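PDB 5G5Y: ABC transporter, substrate-binding protein from Streptococcus pneumoniae, which binds fructooligosaccharides such as kestose, nystose and inulin, but not sucrose, and serves as the solute-binding subunit of the FusABC-MsmK importer. Local coordinates for residues 7-12 against 61-66; 116-121 against 306-311; 141-146 against 281-286; 181-186 against 266-271. All blocks are in the same frame, centred on the assembly; numbering follows the deposited sequence.

Contact 1. Residues 7-12 against 61-66; sequences FMTASS and AIHNDG
Ala61 and Phe7 face each other across two parallel strands, with Ala61 CB set obliquely against the ring of Phe7, 3.7 Å from its CD1. The carbonyl oxygen of Ala61 accepts from Met8, Ala61 O lying 3.1 Å from Met8 N. Ile62 turns to the other face of the sheet and runs side by side with Met8; its branch methyl does the touching, CG2 being 4.1 Å from Met8 SD. His63 N donates to Met8 O (2.7 Å). The imidazole of His63 returns to the face that carries Phe7 and Ala61, beside Thr9. Thr9 OG1, anti to its backbone N (chi1 -168°), comes in at the ring edge, in its plane, 2.8 Å from His63 ND1; either atom could donate. This bond helps fix the rotation of the ring, which Trp38 meets edge-to-face. Past the strand, Asn64 extends its amide back to Ala10: ND2 is 2.9 Å from Ala10 O, which lies in the amide plane, although the donor stands above the carbonyl plane. Asn64 OD1 accepts from Gly382 N, and both ends of the amide are thereby held. The side chain of Asn64 comes about 4 Å from that of substrate-binding Lys309. Strand 34-41 pairs with the other side of 3-10, and helix 45-55 leads from it to 61-63; such parallel strands with helical connections form the alpha/beta lobe of a bacterial solute-binding protein, here at the strand ends near the sugar site.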
loop_
_atom_site.group_PDB
_atom_site.type_symbol
_atom_site.label_atom_id
_atom_site.label_comp_id
_atom_site.label_asym_id
_atom_site.label_seq_id
_atom_site.Cartn_x
_atom_site.Cartn_y
_atom_site.Cartn_z
ATOM N N PHE A 7 -26.495 10.598 -1.070
ATOM C CA PHE A 7 -25.105 10.272 -0.762
ATOM C C PHE A 7 -24.186 11.267 -1.462
ATOM O O PHE A 7 -24.317 11.479 -2.667
ATOM C CB PHE A 7 -24.716 8.877 -1.287
ATOM C CG PHE A 7 -25.345 7.710 -0.554
ATOM C CD1 PHE A 7 -25.988 7.847 0.671
ATOM C CD2 PHE A 7 -25.176 6.420 -1.059
ATOM C CE1 PHE A 7 -26.527 6.744 1.328
ATOM C CE2 PHE A 7 -25.727 5.328 -0.414
ATOM C CZ PHE A 7 -26.391 5.491 0.794
ATOM N N MET A 8 -23.210 11.799 -0.720
ATOM C CA MET A 8 -22.054 12.476 -1.338
ATOM C C MET A 8 -21.067 11.390 -1.740
ATOM O O MET A 8 -20.921 10.379 -1.020
ATOM C CB MET A 8 -21.404 13.427 -0.362
ATOM C CG MET A 8 -20.252 14.271 -0.934
ATOM S SD MET A 8 -19.239 14.988 0.361
ATOM C CE MET A 8 -20.399 15.877 1.348
ATOM N N THR A 9 -20.413 11.552 -2.882
ATOM C CA THR A 9 -19.420 10.588 -3.324
ATOM C C THR A 9 -18.246 11.246 -4.041
ATOM O O THR A 9 -18.315 12.413 -4.409
ATOM C CB THR A 9 -20.066 9.478 -4.197
ATOM O OG1 THR A 9 -19.146 8.395 -4.381
ATOM C CG2 THR A 9 -20.537 9.992 -5.554
ATOM N N ALA A 10 -17.196 10.460 -4.204
ATOM C CA ALA A 10 -16.020 10.822 -4.945
ATOM C C ALA A 10 -15.884 9.837 -6.115
ATOM O O ALA A 10 -16.022 8.609 -5.964
ATOM C CB ALA A 10 -14.795 10.736 -4.046
ATOM N N SER A 11 -15.605 10.349 -7.289
ATOM C CA SER A 11 -15.365 9.492 -8.453
ATOM C C SER A 11 -14.352 10.113 -9.381
ATOM O O SER A 11 -14.039 11.289 -9.284
ATOM C CB SER A 11 -16.671 9.198 -9.209
ATOM O OG SER A 11 -17.219 10.380 -9.787
ATOM N N SER A 12 -13.868 9.306 -10.293
ATOM C CA SER A 12 -12.908 9.764 -11.313
ATOM C C SER A 12 -13.593 10.730 -12.301
ATOM O O SER A 12 -14.756 10.519 -12.663
ATOM C CB SER A 12 -12.346 8.565 -12.088
ATOM O OG SER A 12 -11.761 8.940 -13.324
ATOM N N ALA A 61 -25.209 10.166 3.938
ATOM C CA ALA A 61 -23.931 9.444 4.089
ATOM C C ALA A 61 -22.910 9.993 3.120
ATOM O O ALA A 61 -23.277 10.612 2.114
ATOM C CB ALA A 61 -24.120 7.972 3.822
ATOM N N ILE A 62 -21.620 9.787 3.429
ATOM C CA ILE A 62 -20.531 10.191 2.537
ATOM C C ILE A 62 -19.903 8.866 2.087
ATOM O O ILE A 62 -19.374 8.124 2.914
ATOM C CB ILE A 62 -19.514 11.080 3.261
ATOM C CG1 ILE A 62 -20.200 12.334 3.821
ATOM C CG2 ILE A 62 -18.355 11.451 2.330
ATOM C CD1 ILE A 62 -19.294 13.178 4.718
ATOM N N HIS A 63 -20.006 8.592 0.789
ATOM C CA HIS A 63 -19.598 7.358 0.131
ATOM C C HIS A 63 -18.242 7.562 -0.537
ATOM O O HIS A 63 -17.993 8.599 -1.146
ATOM C CB HIS A 63 -20.672 7.002 -0.863
ATOM C CG HIS A 63 -20.375 5.857 -1.756
ATOM N ND1 HIS A 63 -19.736 6.012 -2.955
ATOM C CD2 HIS A 63 -20.714 4.550 -1.676
ATOM C CE1 HIS A 63 -19.650 4.844 -3.570
ATOM N NE2 HIS A 63 -20.254 3.944 -2.822
ATOM N N ASN A 64 -17.371 6.573 -0.422
ATOM C CA ASN A 64 -16.035 6.624 -1.022
ATOM C C ASN A 64 -15.212 7.761 -0.437
ATOM O O ASN A 64 -14.455 8.425 -1.113
ATOM C CB ASN A 64 -16.144 6.685 -2.565
ATOM C CG ASN A 64 -14.966 6.060 -3.273
ATOM O OD1 ASN A 64 -14.361 5.108 -2.774
ATOM N ND2 ASN A 64 -14.661 6.551 -4.474
ATOM N N ASP A 65 -15.345 7.926 0.862
ATOM C CA ASP A 65 -14.885 9.099 1.583
ATOM C C ASP A 65 -13.379 9.259 1.809
ATOM O O ASP A 65 -12.880 10.409 1.835
ATOM C CB ASP A 65 -15.546 9.101 2.966
ATOM C CG ASP A 65 -15.262 10.400 3.768
ATOM O OD1 ASP A 65 -14.903 11.480 3.169
ATOM O OD2 ASP A 65 -15.407 10.318 5.002
ATOM N N GLY A 66 -12.683 8.167 2.088
ATOM C CA GLY A 66 -11.225 8.229 2.391
ATOM C C GLY A 66 -10.676 9.188 3.468
ATOM O O GLY A 66 -9.541 9.628 3.364
#

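Contact 2. Residues 116-121 against 306-311; sequences IYSFPW and ARDKMV
A classic beta bulge, in which Lys309 and Met310 both face Phe119, interrupts the pairing of 116-121 with 306-311. Its two bonds use opposite ends of Phe119: Phe119 N donates to Met310 O (2.9 Å), while Lys309 N donates to Phe119 O (2.8 Å). Farther along, Trp121 and Ala306 form an antiparallel hydrogen-bonded pair, with Trp121 N 2.9 Å from Ala306 O and the return bond from Ala306 N to Trp121 O. Beside this ladder Ser118 OG sits between its backbone N and carbonyl carbon (chi1 66°), from where it donates to Arg307 O at 2.7 Å, approaching from above the carbonyl plane. A water donates to Arg307 O as well and to Ser118 O, which gives the arginine oxygen two donors. Ala306 N lies at the edge of the Trp121 indole, in its plane, and Ala306 CB is 3.9 Å from Trp121 CE3. Asn339 takes the NE1 hydrogen on the far side of the ring system. CG of substrate-binding Lys309 touches the side chain of Trp121, 3.5 Å from its CB. The guanidinium of Arg307 points elsewhere, to Asp69 and the carbonyls of Leu108 and Arg424. Strands 121-123 and 305-306 lie where the chain passes between the two sheets, and their pairing is consistent with the interdomain hinge of a two-lobed solute-binding protein, next to the sugar-binding Lys309 and Glu123.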
loop_
_atom_site.group_PDB
_atom_site.type_symbol
_atom_site.label_atom_id
_atom_site.label_comp_id
_atom_site.label_asym_id
_atom_site.label_seq_id
_atom_site.Cartn_x
_atom_site.Cartn_y
_atom_site.Cartn_z
ATOM N N ILE A 116 -17.492 2.132 16.461
ATOM C CA ILE A 116 -17.065 2.068 15.049
ATOM C C ILE A 116 -17.729 3.256 14.360
ATOM O O ILE A 116 -18.942 3.468 14.545
ATOM C CB ILE A 116 -17.472 0.722 14.413
ATOM C CG1 ILE A 116 -16.738 -0.411 15.127
ATOM C CG2 ILE A 116 -17.178 0.696 12.917
ATOM C CD1 ILE A 116 -17.231 -1.794 14.769
ATOM N N TYR A 117 -16.945 4.057 13.621
ATOM C CA TYR A 117 -17.452 5.267 12.963
ATOM C C TYR A 117 -17.493 5.225 11.447
ATOM O O TYR A 117 -17.934 6.187 10.837
ATOM C CB TYR A 117 -16.617 6.473 13.399
ATOM C CG TYR A 117 -16.760 6.779 14.869
ATOM C CD1 TYR A 117 -17.943 7.314 15.367
ATOM C CD2 TYR A 117 -15.727 6.537 15.764
ATOM C CE1 TYR A 117 -18.094 7.617 16.715
ATOM C CE2 TYR A 117 -15.863 6.859 17.128
ATOM C CZ TYR A 117 -17.053 7.397 17.589
ATOM O OH TYR A 117 -17.238 7.676 18.948
ATOM N N SER A 118 -17.019 4.144 10.831
ATOM C CA SER A 118 -16.886 4.124 9.390
ATOM C C SER A 118 -16.852 2.710 8.891
ATOM O O SER A 118 -16.601 1.786 9.663
ATOM C CB SER A 118 -15.628 4.904 8.925
ATOM O OG SER A 118 -14.428 4.309 9.339
ATOM N N PHE A 119 -17.107 2.542 7.607
ATOM C CA PHE A 119 -17.067 1.230 6.984
ATOM C C PHE A 119 -15.855 1.130 6.048
ATOM O O PHE A 119 -15.642 2.013 5.216
ATOM C CB PHE A 119 -18.344 0.994 6.195
ATOM C CG PHE A 119 -19.584 1.024 7.039
ATOM C CD1 PHE A 119 -20.021 -0.123 7.681
ATOM C CD2 PHE A 119 -20.318 2.179 7.198
ATOM C CE1 PHE A 119 -21.167 -0.118 8.471
ATOM C CE2 PHE A 119 -21.489 2.185 7.980
ATOM C CZ PHE A 119 -21.905 1.040 8.607
ATOM N N PRO A 120 -15.084 0.026 6.150
ATOM C CA PRO A 120 -13.803 -0.028 5.513
ATOM C C PRO A 120 -13.836 -0.536 4.075
ATOM O O PRO A 120 -14.830 -1.150 3.600
ATOM C CB PRO A 120 -13.028 -1.024 6.378
ATOM C CG PRO A 120 -14.074 -1.965 6.810
ATOM C CD PRO A 120 -15.246 -1.086 7.115
ATOM N N TRP A 121 -12.760 -0.210 3.389
ATOM C CA TRP A 121 -12.318 -0.933 2.180
ATOM C C TRP A 121 -11.295 -1.982 2.616
ATOM O O TRP A 121 -10.295 -1.645 3.268
ATOM C CB TRP A 121 -11.701 0.044 1.176
ATOM C CG TRP A 121 -10.956 -0.549 0.010
ATOM C CD1 TRP A 121 -11.496 -0.980 -1.174
ATOM C CD2 TRP A 121 -9.526 -0.679 -0.126
ATOM N NE1 TRP A 121 -10.484 -1.386 -2.029
ATOM C CE2 TRP A 121 -9.273 -1.191 -1.416
ATOM C CE3 TRP A 121 -8.439 -0.367 0.705
ATOM C CZ2 TRP A 121 -7.986 -1.440 -1.874
ATOM C CZ3 TRP A 121 -7.159 -0.622 0.251
ATOM C CH2 TRP A 121 -6.942 -1.177 -1.012
ATOM N N ALA A 306 -8.479 0.363 4.220
ATOM C CA ALA A 306 -8.750 1.772 4.533
ATOM C C ALA A 306 -9.902 1.823 5.448
ATOM O O ALA A 306 -10.962 1.272 5.135
ATOM C CB ALA A 306 -9.023 2.558 3.264
ATOM N N ARG A 307 -9.720 2.490 6.592
ATOM C CA ARG A 307 -10.698 2.474 7.651
ATOM C C ARG A 307 -12.056 3.062 7.235
ATOM O O ARG A 307 -13.099 2.579 7.681
ATOM C CB ARG A 307 -10.198 3.272 8.874
ATOM C CG ARG A 307 -10.635 2.648 10.170
ATOM C CD ARG A 307 -10.049 3.301 11.406
ATOM N NE ARG A 307 -8.645 3.692 11.296
ATOM C CZ ARG A 307 -7.586 2.916 11.524
ATOM N NH1 ARG A 307 -7.724 1.646 11.878
ATOM N NH2 ARG A 307 -6.354 3.445 11.384
ATOM N N ASP A 308 -12.018 4.095 6.390
ATOM C CA ASP A 308 -13.208 4.832 6.014
ATOM C C ASP A 308 -13.401 4.976 4.516
ATOM O O ASP A 308 -12.722 5.766 3.845
ATOM C CB ASP A 308 -13.182 6.208 6.676
ATOM C CG ASP A 308 -14.229 7.134 6.138
ATOM O OD1 ASP A 308 -15.340 6.677 5.702
ATOM O OD2 ASP A 308 -13.936 8.349 6.170
ATOM N N LYS A 309 -14.322 4.200 3.988
ATOM C CA LYS A 309 -14.892 4.471 2.697
ATOM C C LYS A 309 -16.387 4.767 2.755
ATOM O O LYS A 309 -17.027 4.826 1.706
ATOM C CB LYS A 309 -14.604 3.332 1.732
ATOM C CG LYS A 309 -13.179 3.227 1.284
ATOM C CD LYS A 309 -12.627 4.429 0.546
ATOM C CE LYS A 309 -11.164 4.191 0.242
ATOM N NZ LYS A 309 -10.732 5.043 -0.875
ATOM N N MET A 310 -16.945 4.920 3.952
ATOM C CA MET A 310 -18.326 5.402 4.121
ATOM C C MET A 310 -18.565 5.748 5.552
ATOM O O MET A 310 -18.196 4.980 6.418
ATOM C CB MET A 310 -19.349 4.354 3.734
ATOM C CG MET A 310 -20.766 4.885 3.587
ATOM S SD MET A 310 -21.481 4.237 2.085
ATOM C CE MET A 310 -23.167 4.892 2.161
ATOM N N VAL A 311 -19.155 6.920 5.799
ATOM C CA VAL A 311 -19.642 7.330 7.107
ATOM C C VAL A 311 -21.136 7.707 6.995
ATOM O O VAL A 311 -21.624 8.053 5.930
ATOM C CB VAL A 311 -18.871 8.511 7.687
ATOM C CG1 VAL A 311 -17.421 8.147 7.989
ATOM C CG2 VAL A 311 -18.910 9.732 6.776
HETATM O O HOH W 1 -13.854 1.149 9.913
#

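Contact 3. Residues 141-146 against 281-286; sequences INKDWL and SYDVLP
The phenol of Tyr282 has the amide of Asn142 over one face, Asn142 CG lying 3.9 Å above the ring plane and offset toward its rim, with the two planes 54° apart. The same amide, through ND2, lies over a face of the Trp145 indole, and is thus packed against two aromatic rings. Tyr267 meets the Tyr282 ring edge-to-face, and Tyr282 OH bonds to Phe264 O. Asn142 is the N-cap of the helix that starts at Lys143: its OD1 accepts from Trp145 N at 3.0 Å. Across the strands, Ile141 N donates to Asp283 O at 2.8 Å and its carbonyl receives Asp283 N. Ile141 CD1 also touches Leu285 CD1 (3.8 Å), the two side chains crossing obliquely. Ser281 O receives weak bonds from the first helical N-H groups, those of Lys143 and Asp144. Ser281 OG donates to Asp144 OD2 at 2.7 Å from above the carboxylate plane. Lys143 NZ forms a salt bridge with Asp283 OD2, 3.2 Å away on the anti side. Acceptors thus gather round the helix start, and the helix N-terminus would probably favour the charged form of Asp144.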
loop_
_atom_site.group_PDB
_atom_site.type_symbol
_atom_site.label_atom_id
_atom_site.label_comp_id
_atom_site.label_asym_id
_atom_site.label_seq_id
_atom_site.Cartn_x
_atom_site.Cartn_y
_atom_site.Cartn_z
ATOM N N ILE A 141 17.400 -6.809 -11.492
ATOM C CA ILE A 141 18.751 -6.838 -12.048
ATOM C C ILE A 141 18.705 -7.143 -13.561
ATOM O O ILE A 141 17.841 -7.903 -14.005
ATOM C CB ILE A 141 19.640 -7.833 -11.288
ATOM C CG1 ILE A 141 21.109 -7.762 -11.748
ATOM C CG2 ILE A 141 19.101 -9.247 -11.356
ATOM C CD1 ILE A 141 22.057 -8.483 -10.821
ATOM N N ASN A 142 19.664 -6.571 -14.298
ATOM C CA ASN A 142 19.814 -6.815 -15.730
ATOM C C ASN A 142 20.471 -8.164 -16.054
ATOM O O ASN A 142 21.700 -8.342 -16.001
ATOM C CB ASN A 142 20.537 -5.634 -16.419
ATOM C CG ASN A 142 20.352 -5.678 -17.936
ATOM O OD1 ASN A 142 20.409 -6.748 -18.504
ATOM N ND2 ASN A 142 20.092 -4.551 -18.563
ATOM N N LYS A 143 19.619 -9.144 -16.346
ATOM C CA LYS A 143 20.058 -10.487 -16.721
ATOM C C LYS A 143 20.764 -10.577 -18.091
ATOM O O LYS A 143 21.570 -11.464 -18.255
ATOM C CB LYS A 143 18.870 -11.479 -16.729
ATOM C CG LYS A 143 18.446 -11.979 -15.353
ATOM C CD LYS A 143 17.723 -13.334 -15.407
ATOM C CE LYS A 143 16.787 -13.504 -16.614
ATOM N NZ LYS A 143 15.774 -14.594 -16.454
ATOM N N ASP A 144 20.436 -9.696 -19.034
ATOM C CA ASP A 144 21.184 -9.560 -20.293
ATOM C C ASP A 144 22.660 -9.272 -19.993
ATOM O O ASP A 144 23.546 -9.971 -20.501
ATOM C CB ASP A 144 20.670 -8.415 -21.168
ATOM C CG ASP A 144 19.324 -8.694 -21.823
ATOM O OD1 ASP A 144 18.828 -9.835 -21.790
ATOM O OD2 ASP A 144 18.776 -7.725 -22.391
ATOM N N TRP A 145 22.910 -8.269 -19.148
ATOM C CA TRP A 145 24.304 -7.916 -18.750
ATOM C C TRP A 145 25.047 -9.050 -18.040
ATOM O O TRP A 145 26.218 -9.312 -18.331
ATOM C CB TRP A 145 24.320 -6.655 -17.887
ATOM C CG TRP A 145 23.839 -5.429 -18.572
ATOM C CD1 TRP A 145 23.326 -5.315 -19.845
ATOM C CD2 TRP A 145 23.800 -4.126 -18.016
ATOM N NE1 TRP A 145 22.985 -4.035 -20.096
ATOM C CE2 TRP A 145 23.265 -3.274 -18.995
ATOM C CE3 TRP A 145 24.172 -3.594 -16.783
ATOM C CZ2 TRP A 145 23.088 -1.928 -18.784
ATOM C CZ3 TRP A 145 23.976 -2.254 -16.566
ATOM C CH2 TRP A 145 23.452 -1.435 -17.555
ATOM N N LEU A 146 24.378 -9.741 -17.118
ATOM C CA LEU A 146 24.967 -10.893 -16.432
ATOM C C LEU A 146 25.417 -12.000 -17.417
ATOM O O LEU A 146 26.517 -12.549 -17.271
ATOM C CB LEU A 146 23.971 -11.510 -15.462
ATOM C CG LEU A 146 23.682 -10.812 -14.121
ATOM C CD1 LEU A 146 22.588 -11.599 -13.410
ATOM C CD2 LEU A 146 24.916 -10.736 -13.244
ATOM N N SER A 281 14.815 -8.861 -20.124
ATOM C CA SER A 281 16.165 -8.344 -19.830
ATOM C C SER A 281 16.407 -8.149 -18.319
ATOM O O SER A 281 17.554 -8.250 -17.888
ATOM C CB SER A 281 16.409 -7.009 -20.539
ATOM O OG SER A 281 16.208 -7.150 -21.933
ATOM N N TYR A 282 15.325 -7.878 -17.556
ATOM C CA TYR A 282 15.380 -7.688 -16.096
ATOM C C TYR A 282 14.579 -8.759 -15.359
ATOM O O TYR A 282 13.512 -9.221 -15.845
ATOM C CB TYR A 282 14.846 -6.304 -15.729
ATOM C CG TYR A 282 15.780 -5.213 -16.122
ATOM C CD1 TYR A 282 15.721 -4.649 -17.393
ATOM C CD2 TYR A 282 16.753 -4.744 -15.231
ATOM C CE1 TYR A 282 16.608 -3.650 -17.767
ATOM C CE2 TYR A 282 17.628 -3.722 -15.589
ATOM C CZ TYR A 282 17.556 -3.184 -16.867
ATOM O OH TYR A 282 18.436 -2.175 -17.258
ATOM N N ASP A 283 15.105 -9.168 -14.199
ATOM C CA ASP A 283 14.413 -10.120 -13.346
ATOM C C ASP A 283 14.686 -9.759 -11.881
ATOM O O ASP A 283 15.469 -8.858 -11.604
ATOM C CB ASP A 283 14.917 -11.535 -13.629
ATOM C CG ASP A 283 13.848 -12.600 -13.411
ATOM O OD1 ASP A 283 12.817 -12.342 -12.753
ATOM O OD2 ASP A 283 14.056 -13.718 -13.898
ATOM N N VAL A 284 14.036 -10.484 -10.978
ATOM C CA VAL A 284 14.157 -10.282 -9.535
ATOM C C VAL A 284 15.576 -10.606 -9.061
ATOM O O VAL A 284 16.146 -11.649 -9.404
ATOM C CB VAL A 284 13.172 -11.153 -8.734
ATOM C CG1 VAL A 284 13.261 -10.804 -7.256
ATOM C CG2 VAL A 284 11.731 -11.002 -9.227
ATOM N N LEU A 285 16.157 -9.677 -8.314
ATOM C CA LEU A 285 17.420 -9.923 -7.648
ATOM C C LEU A 285 17.067 -10.787 -6.435
ATOM O O LEU A 285 16.333 -10.307 -5.552
ATOM C CB LEU A 285 18.051 -8.602 -7.187
ATOM C CG LEU A 285 19.397 -8.716 -6.460
ATOM C CD1 LEU A 285 20.467 -9.209 -7.411
ATOM C CD2 LEU A 285 19.829 -7.410 -5.853
ATOM N N PRO A 286 17.558 -12.025 -6.375
ATOM C CA PRO A 286 17.230 -12.809 -5.180
ATOM C C PRO A 286 17.750 -12.206 -3.877
ATOM O O PRO A 286 18.690 -11.398 -3.884
ATOM C CB PRO A 286 17.917 -14.158 -5.424
ATOM C CG PRO A 286 18.323 -14.147 -6.871
ATOM C CD PRO A 286 18.500 -12.735 -7.263
#

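Contact 4. Residues 181-186 against 266-271; sequences IPFSFI and VYFTWD
Phe268 drives its edge toward the face of Phe183, an offset edge-to-face pair with centroids 5.5 Å apart and planes at 80°. It joins the parallel strands 181-183 and 264-269 at one border of the sheet of the second alpha/beta lobe. Phe183 CZ comes 3.6 Å from Phe268 CE1. Phe183 CG is anti to the backbone N (chi1 -169°), and from there the ring also meets Val266, whose CG1 is 4.0 Å from Phe183 CD1. Backbone bonds set this register: Val266 N donates to Pro182 O (2.7 Å), and Val266 O accepts from Ser184 N. Farther out, Leu164 of helix 157-169 packs against both Phe183 and Val266, and Asp244 holds Ser184 OG. The chain runs on from Phe268 to Trp270, which binds substrate. Ser184 O, buried without a hydrogen-bond partner in the model, is met by Tyr267 CA and by the edge of the Phe268 ring, 3.5 Å from Phe268 CD1.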
loop_
_atom_site.group_PDB
_atom_site.type_symbol
_atom_site.label_atom_id
_atom_site.label_comp_id
_atom_site.label_asym_id
_atom_site.label_seq_id
_atom_site.Cartn_x
_atom_site.Cartn_y
_atom_site.Cartn_z
ATOM N N ILE A 181 24.762 2.391 -15.690
ATOM C CA ILE A 181 24.538 2.917 -14.346
ATOM C C ILE A 181 24.359 1.663 -13.498
ATOM O O ILE A 181 23.319 1.025 -13.585
ATOM C CB ILE A 181 23.295 3.813 -14.274
ATOM C CG1 ILE A 181 23.415 4.978 -15.272
ATOM C CG2 ILE A 181 23.110 4.355 -12.847
ATOM C CD1 ILE A 181 22.184 5.842 -15.397
ATOM N N PRO A 182 25.375 1.277 -12.720
ATOM C CA PRO A 182 25.256 -0.011 -12.045
ATOM C C PRO A 182 24.084 -0.153 -11.077
ATOM O O PRO A 182 23.431 -1.207 -11.069
ATOM C CB PRO A 182 26.588 -0.137 -11.311
ATOM C CG PRO A 182 27.529 0.689 -12.187
ATOM C CD PRO A 182 26.725 1.862 -12.545
ATOM N N PHE A 183 23.856 0.881 -10.260
ATOM C CA PHE A 183 22.887 0.831 -9.132
ATOM C C PHE A 183 22.132 2.153 -9.055
ATOM O O PHE A 183 22.739 3.210 -9.001
ATOM C CB PHE A 183 23.701 0.589 -7.857
ATOM C CG PHE A 183 22.907 0.245 -6.630
ATOM C CD1 PHE A 183 22.575 -1.078 -6.345
ATOM C CD2 PHE A 183 22.616 1.217 -5.668
ATOM C CE1 PHE A 183 21.905 -1.422 -5.183
ATOM C CE2 PHE A 183 21.944 0.865 -4.492
ATOM C CZ PHE A 183 21.591 -0.440 -4.264
ATOM N N SER A 184 20.796 2.101 -9.085
ATOM C CA SER A 184 19.986 3.307 -9.010
ATOM C C SER A 184 18.747 3.094 -8.161
ATOM O O SER A 184 18.340 1.968 -7.904
ATOM C CB SER A 184 19.570 3.782 -10.403
ATOM O OG SER A 184 19.169 5.131 -10.323
ATOM N N PHE A 185 18.193 4.206 -7.715
ATOM C CA PHE A 185 17.037 4.250 -6.853
ATOM C C PHE A 185 16.573 5.664 -6.811
ATOM O O PHE A 185 17.276 6.590 -7.293
ATOM C CB PHE A 185 17.417 3.763 -5.444
ATOM C CG PHE A 185 18.640 4.456 -4.872
ATOM C CD1 PHE A 185 18.529 5.684 -4.212
ATOM C CD2 PHE A 185 19.883 3.885 -5.009
ATOM C CE1 PHE A 185 19.678 6.323 -3.683
ATOM C CE2 PHE A 185 21.027 4.510 -4.472
ATOM C CZ PHE A 185 20.919 5.726 -3.812
ATOM N N ILE A 186 15.362 5.843 -6.303
ATOM C CA ILE A 186 14.849 7.150 -5.898
ATOM C C ILE A 186 14.821 7.127 -4.381
ATOM O O ILE A 186 14.019 6.428 -3.768
ATOM C CB ILE A 186 13.464 7.491 -6.476
ATOM C CG1 ILE A 186 13.464 7.370 -8.016
ATOM C CG2 ILE A 186 13.031 8.900 -6.070
ATOM C CD1 ILE A 186 12.132 7.639 -8.643
ATOM N N VAL A 266 21.156 -2.601 -11.518
ATOM C CA VAL A 266 20.270 -3.012 -10.428
ATOM C C VAL A 266 19.476 -1.776 -10.101
ATOM O O VAL A 266 20.046 -0.697 -9.986
ATOM C CB VAL A 266 21.041 -3.526 -9.186
ATOM C CG1 VAL A 266 20.111 -3.735 -7.975
ATOM C CG2 VAL A 266 21.803 -4.807 -9.521
ATOM N N TYR A 267 18.153 -1.900 -9.986
ATOM C CA TYR A 267 17.323 -0.777 -9.582
ATOM C C TYR A 267 16.119 -1.295 -8.780
ATOM O O TYR A 267 15.910 -2.493 -8.686
ATOM C CB TYR A 267 16.865 0.090 -10.781
ATOM C CG TYR A 267 15.756 -0.530 -11.608
ATOM C CD1 TYR A 267 16.009 -1.569 -12.508
ATOM C CD2 TYR A 267 14.453 -0.131 -11.430
ATOM C CE1 TYR A 267 14.972 -2.140 -13.265
ATOM C CE2 TYR A 267 13.406 -0.702 -12.149
ATOM C CZ TYR A 267 13.655 -1.706 -13.056
ATOM O OH TYR A 267 12.572 -2.224 -13.738
ATOM N N PHE A 268 15.386 -0.368 -8.180
ATOM C CA PHE A 268 14.235 -0.691 -7.315
ATOM C C PHE A 268 12.941 -0.102 -7.862
ATOM O O PHE A 268 12.900 1.052 -8.265
ATOM C CB PHE A 268 14.470 -0.167 -5.877
ATOM C CG PHE A 268 15.710 -0.697 -5.251
ATOM C CD1 PHE A 268 16.939 -0.170 -5.586
ATOM C CD2 PHE A 268 15.659 -1.750 -4.330
ATOM C CE1 PHE A 268 18.107 -0.677 -5.039
ATOM C CE2 PHE A 268 16.820 -2.259 -3.782
ATOM C CZ PHE A 268 18.051 -1.715 -4.126
ATOM N N THR A 269 11.866 -0.871 -7.789
ATOM C CA THR A 269 10.523 -0.395 -8.107
ATOM C C THR A 269 9.498 -1.431 -7.713
ATOM O O THR A 269 9.844 -2.538 -7.340
ATOM C CB THR A 269 10.363 -0.001 -9.620
ATOM O OG1 THR A 269 9.195 0.802 -9.756
ATOM C CG2 THR A 269 10.328 -1.194 -10.495
ATOM N N TRP A 270 8.235 -1.051 -7.747
ATOM C CA TRP A 270 7.157 -1.993 -7.465
ATOM C C TRP A 270 7.060 -3.100 -8.492
ATOM O O TRP A 270 7.012 -4.292 -8.157
ATOM C CB TRP A 270 5.858 -1.250 -7.352
ATOM C CG TRP A 270 4.634 -2.076 -7.058
ATOM C CD1 TRP A 270 3.799 -2.627 -7.980
ATOM C CD2 TRP A 270 4.076 -2.385 -5.769
ATOM N NE1 TRP A 270 2.753 -3.278 -7.351
ATOM C CE2 TRP A 270 2.898 -3.144 -5.997
ATOM C CE3 TRP A 270 4.456 -2.111 -4.464
ATOM C CZ2 TRP A 270 2.103 -3.609 -4.969
ATOM C CZ3 TRP A 270 3.656 -2.568 -3.422
ATOM C CH2 TRP A 270 2.489 -3.324 -3.679
ATOM N N ASP A 271 7.053 -2.699 -9.752
ATOM C CA ASP A 271 6.886 -3.626 -10.866
ATOM C C ASP A 271 7.752 -3.124 -11.977
ATOM O O ASP A 271 7.565 -1.989 -12.398
ATOM C CB ASP A 271 5.392 -3.643 -11.240
ATOM C CG ASP A 271 5.051 -4.546 -12.428
ATOM O OD1 ASP A 271 5.919 -4.903 -13.266
ATOM O OD2 ASP A 271 3.838 -4.896 -12.523
#

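In the fold
Contacts 1 and 2 both reach one sheet, in which strands 61-63 and 310-312 are neighbours; contacts 3 and 4 share the other, on the far side of the chain's centre, with 36 to 43 Å between centres across the pairs. Contacts 1, 2 and 4 are buried, while contact 3 reaches the surface, and its salt bridge and helix-start acceptors contrast with the aromatic packing of contact 4. Parallel pairing serves contacts 1 and 4, antiparallel pairing contacts 2 and 3. Asp65 and Asp308 bring like-charged oxygens close where contacts 1 and 2 meet, perhaps sharing a proton; contacts 3 and 4 meet through apolar and aromatic side chains.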